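Local coordinates for protein putative D-lactate dehydrogenase (Chlamydomonas reinhardtii, PDB 4ZGS) that probably reduces pyruvate to D-lactate in the chloroplast with a nicotinamide coenzyme, as a member of the D-isomer specific 2-hydroxyacid dehydrogenase family that binds NAD, at residues 144-149 with 329-334; 351-356 with 360-365. All coordinates share one frame; numbering follows the deposited sequence.

Contact 1: 144-149 with 329-334; sequences VALIFA and QVLVTP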
# COMPACT_ATOMS: atom_id res chain seq x y z
N VAL A 144 8.25 -21.31 -7.04
CA VAL A 144 7.04 -21.68 -7.77
C VAL A 144 5.96 -20.68 -7.35
O VAL A 144 5.09 -20.30 -8.14
CB VAL A 144 6.62 -23.15 -7.49
CG1 VAL A 144 5.34 -23.49 -8.23
CG2 VAL A 144 7.70 -24.08 -7.95
N ALA A 145 6.00 -20.28 -6.09
CA ALA A 145 5.07 -19.27 -5.56
C ALA A 145 5.20 -17.95 -6.34
O ALA A 145 4.22 -17.37 -6.77
CB ALA A 145 5.35 -19.06 -4.09
N LEU A 146 6.43 -17.51 -6.53
CA LEU A 146 6.71 -16.29 -7.25
C LEU A 146 6.17 -16.41 -8.65
O LEU A 146 5.63 -15.46 -9.21
CB LEU A 146 8.22 -15.99 -7.28
CG LEU A 146 8.88 -15.71 -5.93
CD1 LEU A 146 10.33 -15.28 -6.11
CD2 LEU A 146 8.11 -14.69 -5.13
N ILE A 147 6.35 -17.59 -9.24
CA ILE A 147 5.91 -17.77 -10.62
C ILE A 147 4.38 -17.58 -10.70
O ILE A 147 3.87 -16.78 -11.51
CB ILE A 147 6.35 -19.13 -11.17
CG1 ILE A 147 7.84 -19.07 -11.48
CG2 ILE A 147 5.61 -19.44 -12.51
CD1 ILE A 147 8.50 -20.43 -11.68
N PHE A 148 3.66 -18.22 -9.80
CA PHE A 148 2.22 -18.09 -9.85
C PHE A 148 1.76 -16.65 -9.64
O PHE A 148 0.92 -16.18 -10.38
CB PHE A 148 1.57 -19.02 -8.84
CG PHE A 148 1.18 -20.36 -9.44
CD1 PHE A 148 0.04 -20.49 -10.21
CD2 PHE A 148 1.98 -21.48 -9.24
CE1 PHE A 148 -0.31 -21.70 -10.74
CE2 PHE A 148 1.63 -22.68 -9.78
CZ PHE A 148 0.49 -22.79 -10.53
N ALA A 149 2.35 -15.96 -8.66
CA ALA A 149 1.94 -14.62 -8.30
C ALA A 149 2.14 -13.70 -9.49
O ALA A 149 1.24 -12.96 -9.86
CB ALA A 149 2.72 -14.12 -7.04
N GLN A 329 6.10 -5.48 -13.26
CA GLN A 329 6.33 -6.91 -13.56
C GLN A 329 7.44 -7.53 -12.70
O GLN A 329 7.91 -8.62 -13.00
CB GLN A 329 6.65 -7.15 -15.04
CG GLN A 329 8.00 -6.64 -15.49
CD GLN A 329 7.97 -5.15 -15.77
OE1 GLN A 329 7.35 -4.39 -15.02
NE2 GLN A 329 8.64 -4.71 -16.85
N VAL A 330 7.92 -6.79 -11.71
CA VAL A 330 8.90 -7.30 -10.75
C VAL A 330 8.28 -7.58 -9.37
O VAL A 330 7.43 -6.82 -8.90
CB VAL A 330 10.03 -6.35 -10.55
CG1 VAL A 330 10.75 -6.67 -9.26
CG2 VAL A 330 10.96 -6.36 -11.77
N LEU A 331 8.65 -8.70 -8.77
CA LEU A 331 8.18 -9.06 -7.43
C LEU A 331 9.36 -9.54 -6.62
O LEU A 331 10.16 -10.35 -7.10
CB LEU A 331 7.07 -10.09 -7.47
CG LEU A 331 6.76 -10.81 -6.14
CD1 LEU A 331 6.80 -9.93 -4.95
CD2 LEU A 331 5.38 -11.43 -6.26
N VAL A 332 9.54 -8.93 -5.44
CA VAL A 332 10.67 -9.21 -4.57
C VAL A 332 10.23 -9.56 -3.16
O VAL A 332 9.53 -8.77 -2.53
CB VAL A 332 11.59 -8.00 -4.50
CG1 VAL A 332 12.65 -8.19 -3.44
CG2 VAL A 332 12.22 -7.78 -5.85
N THR A 333 10.71 -10.70 -2.65
CA THR A 333 10.51 -11.10 -1.25
C THR A 333 11.84 -10.95 -0.53
O THR A 333 12.91 -11.02 -1.14
CB THR A 333 10.05 -12.58 -1.09
OG1 THR A 333 10.91 -13.42 -1.86
CG2 THR A 333 8.58 -12.79 -1.53
N PRO A 334 11.77 -10.72 0.78
CA PRO A 334 12.95 -10.41 1.58
C PRO A 334 13.63 -11.67 2.14
O PRO A 334 13.58 -11.92 3.35
CB PRO A 334 12.38 -9.52 2.69
CG PRO A 334 11.00 -10.08 2.91
CD PRO A 334 10.52 -10.59 1.55
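L146 and A149 of 144-149 meet L331 and T333 of 329-334 without any flat group between them: neither ring nor amide takes part, and the join is made of methyl and methine carbons. The one aromatic ring of the two segments, that of F148, lies on the far side of the helix, against I200 and M176 of its own chain and A145 of the second subunit. On the near side, L146 reaches out from the helix with its CD2 branch, which approaches CG of L331 at 4.2 Å and CG2 of T333 at 4.1 Å. This single methyl therefore bridges L331 of the strand and T333 just beyond its end; the L146 and T333 side chains cross at a slant. One turn on, A149 CB stands 3.9 Å from CD2 of L331. L331 is thus touched by both helix residues, on different parts of its isobutyl group. A chi1 of 164°, with CG opposite the backbone N, sets CD2 against A149. In T333 chi1 of 50° splits the side chain: CG2 faces L146, while OG1 is hydrogen-bonded to D292 OD1 and to NE2 of H142, a residue of the same helix as L146. The buried hydroxyl is thus satisfied within the protein, and it adds a polar tie beside the apolar one. The CA atoms of L146 and L331 are 7.4 Å apart, and the two segments together bury 165 Å². Helix 136-151 here lies over one face of a Rossmann-type parallel sheet, near its 330-332 edge: that strand pairs through its backbone with 286-291, L146 also rests on I264 of strand 261-265 and on V266, V144 and F148 pack on helix 188-200, and A145, F148 and A149 meet the second subunit.

Contact 2: 351-356 with 360-365; sequences TIQNIA and LDRPLG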
# COMPACT_ATOMS: atom_id res chain seq x y z
N THR A 351 20.01 -27.52 15.50
CA THR A 351 20.79 -26.59 16.31
C THR A 351 20.87 -27.07 17.74
O THR A 351 21.89 -26.89 18.40
CB THR A 351 20.15 -25.17 16.29
OG1 THR A 351 20.29 -24.61 14.98
CG2 THR A 351 20.80 -24.21 17.30
N ILE A 352 19.78 -27.67 18.23
CA ILE A 352 19.71 -28.13 19.61
C ILE A 352 20.57 -29.41 19.71
O ILE A 352 21.37 -29.57 20.64
CB ILE A 352 18.25 -28.39 20.05
CG1 ILE A 352 17.46 -27.09 20.15
CG2 ILE A 352 18.19 -29.12 21.36
CD1 ILE A 352 15.99 -27.27 20.51
N GLN A 353 20.45 -30.27 18.70
CA GLN A 353 21.27 -31.48 18.56
C GLN A 353 22.75 -31.10 18.36
O GLN A 353 23.64 -31.77 18.88
CB GLN A 353 20.75 -32.33 17.39
CG GLN A 353 21.50 -33.64 17.13
CD GLN A 353 21.28 -34.74 18.18
OE1 GLN A 353 20.14 -35.16 18.44
NE2 GLN A 353 22.37 -35.23 18.76
N ASN A 354 23.01 -30.01 17.64
CA ASN A 354 24.38 -29.51 17.51
C ASN A 354 24.94 -29.12 18.88
O ASN A 354 26.09 -29.42 19.18
CB ASN A 354 24.46 -28.28 16.58
CG ASN A 354 24.55 -28.64 15.10
OD1 ASN A 354 24.81 -29.79 14.71
ND2 ASN A 354 24.37 -27.62 14.25
N ILE A 355 24.12 -28.43 19.69
CA ILE A 355 24.53 -28.07 21.04
C ILE A 355 24.77 -29.31 21.90
O ILE A 355 25.79 -29.40 22.58
CB ILE A 355 23.48 -27.23 21.81
CG1 ILE A 355 22.97 -26.00 21.02
CG2 ILE A 355 24.03 -26.91 23.21
CD1 ILE A 355 24.01 -25.00 20.61
N ALA A 356 23.83 -30.26 21.85
CA ALA A 356 23.89 -31.44 22.70
C ALA A 356 25.13 -32.25 22.38
O ALA A 356 25.85 -32.66 23.30
CB ALA A 356 22.65 -32.29 22.54
N LEU A 360 27.98 -33.21 24.97
CA LEU A 360 28.17 -34.62 25.23
C LEU A 360 29.46 -35.06 24.58
O LEU A 360 29.80 -36.24 24.60
CB LEU A 360 27.00 -35.43 24.69
CG LEU A 360 25.73 -35.21 25.49
CD1 LEU A 360 24.65 -36.19 25.04
CD2 LEU A 360 26.07 -35.36 26.98
N ASP A 361 30.16 -34.11 23.99
CA ASP A 361 31.48 -34.42 23.47
C ASP A 361 31.48 -35.42 22.31
O ASP A 361 32.46 -36.13 22.10
CB ASP A 361 32.36 -34.95 24.59
CG ASP A 361 33.82 -34.84 24.28
OD1 ASP A 361 34.15 -34.01 23.40
OD2 ASP A 361 34.62 -35.59 24.89
N ARG A 362 30.36 -35.49 21.58
CA ARG A 362 30.24 -36.35 20.40
C ARG A 362 30.91 -35.70 19.19
O ARG A 362 31.23 -34.52 19.22
CB ARG A 362 28.77 -36.63 20.10
CG ARG A 362 28.04 -37.47 21.14
CD ARG A 362 26.56 -37.45 20.77
NE ARG A 362 25.70 -38.10 21.75
CZ ARG A 362 24.38 -38.26 21.60
NH1 ARG A 362 23.77 -37.79 20.51
NH2 ARG A 362 23.67 -38.86 22.54
N PRO A 363 31.17 -36.48 18.13
CA PRO A 363 31.70 -35.82 16.93
C PRO A 363 30.66 -34.90 16.32
O PRO A 363 29.51 -35.30 16.13
CB PRO A 363 32.05 -37.00 16.00
CG PRO A 363 31.25 -38.16 16.52
CD PRO A 363 31.11 -37.94 17.99
N LEU A 364 31.07 -33.67 15.99
CA LEU A 364 30.13 -32.61 15.60
C LEU A 364 29.60 -32.77 14.18
O LEU A 364 28.41 -33.03 13.97
CB LEU A 364 30.81 -31.26 15.79
CG LEU A 364 31.11 -30.99 17.28
CD1 LEU A 364 31.91 -29.73 17.49
CD2 LEU A 364 29.81 -30.90 18.05
N GLY A 365 30.47 -32.57 13.20
CA GLY A 365 30.12 -32.83 11.82
C GLY A 365 29.42 -31.70 11.11
O GLY A 365 29.52 -31.59 9.90
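A356 and L360 share the one hydrogen bond between 351-356 and 360-365: L360 N donates to A356 O over 2.8 Å. It carries the helical pattern to the end of helix 341-359, where D361, at positive phi (65°), closes a Schellman motif. Van der Waals contacts set leucine carbons against helix carbonyl oxygens. CB of L360 lies 3.3 Å from the same A356 O, and L364 extends its CD2 to 4.2 Å from N354 O, its side chain also touching R127 of strand 127-129. The charged and amide groups meet differently. R362, stretched straight from CG to NE, brings NH1 to 3.4 Å from Q353 NE2, which a bend at chi2 (71°) brings toward 360-365; the two chains cross at about a right angle, with the amide and guanidinium planes 19° apart. Two donors cannot bond each other, and D357 OD1 explains their nearness: it takes a hydrogen bond from Q353 NE2 and a long, weak ion pair from R362 NH1. N354 OD1 bonds N366 ND2 just beyond. The chemistry implies a helix end closed by backbone bonds, with the D357 carboxylate, at the surface, probably offsetting part of the arginine's charge.

How the contacts relate
Contacts 1 and 2 lie on opposite sides of the chain's centre, their centres 37 Å apart and their nearest atoms about 18 Å apart, without touching. Contact 1 belongs to the six-stranded nucleotide-binding sheet; contact 2 sits beside the five-stranded sheet. Two passages of the chain connect these regions: helix 136-151 follows strand 127-129 of the smaller sheet, and helix 341-359 leads back to that sheet after strand 330-332. Only contact 1 is close to the coenzyme. The T333 side chain is about 8 Å from bound NAD, and that of L146 about 11 Å from the NAD-binding I189, whereas contact 2 lies away from the annotated sites.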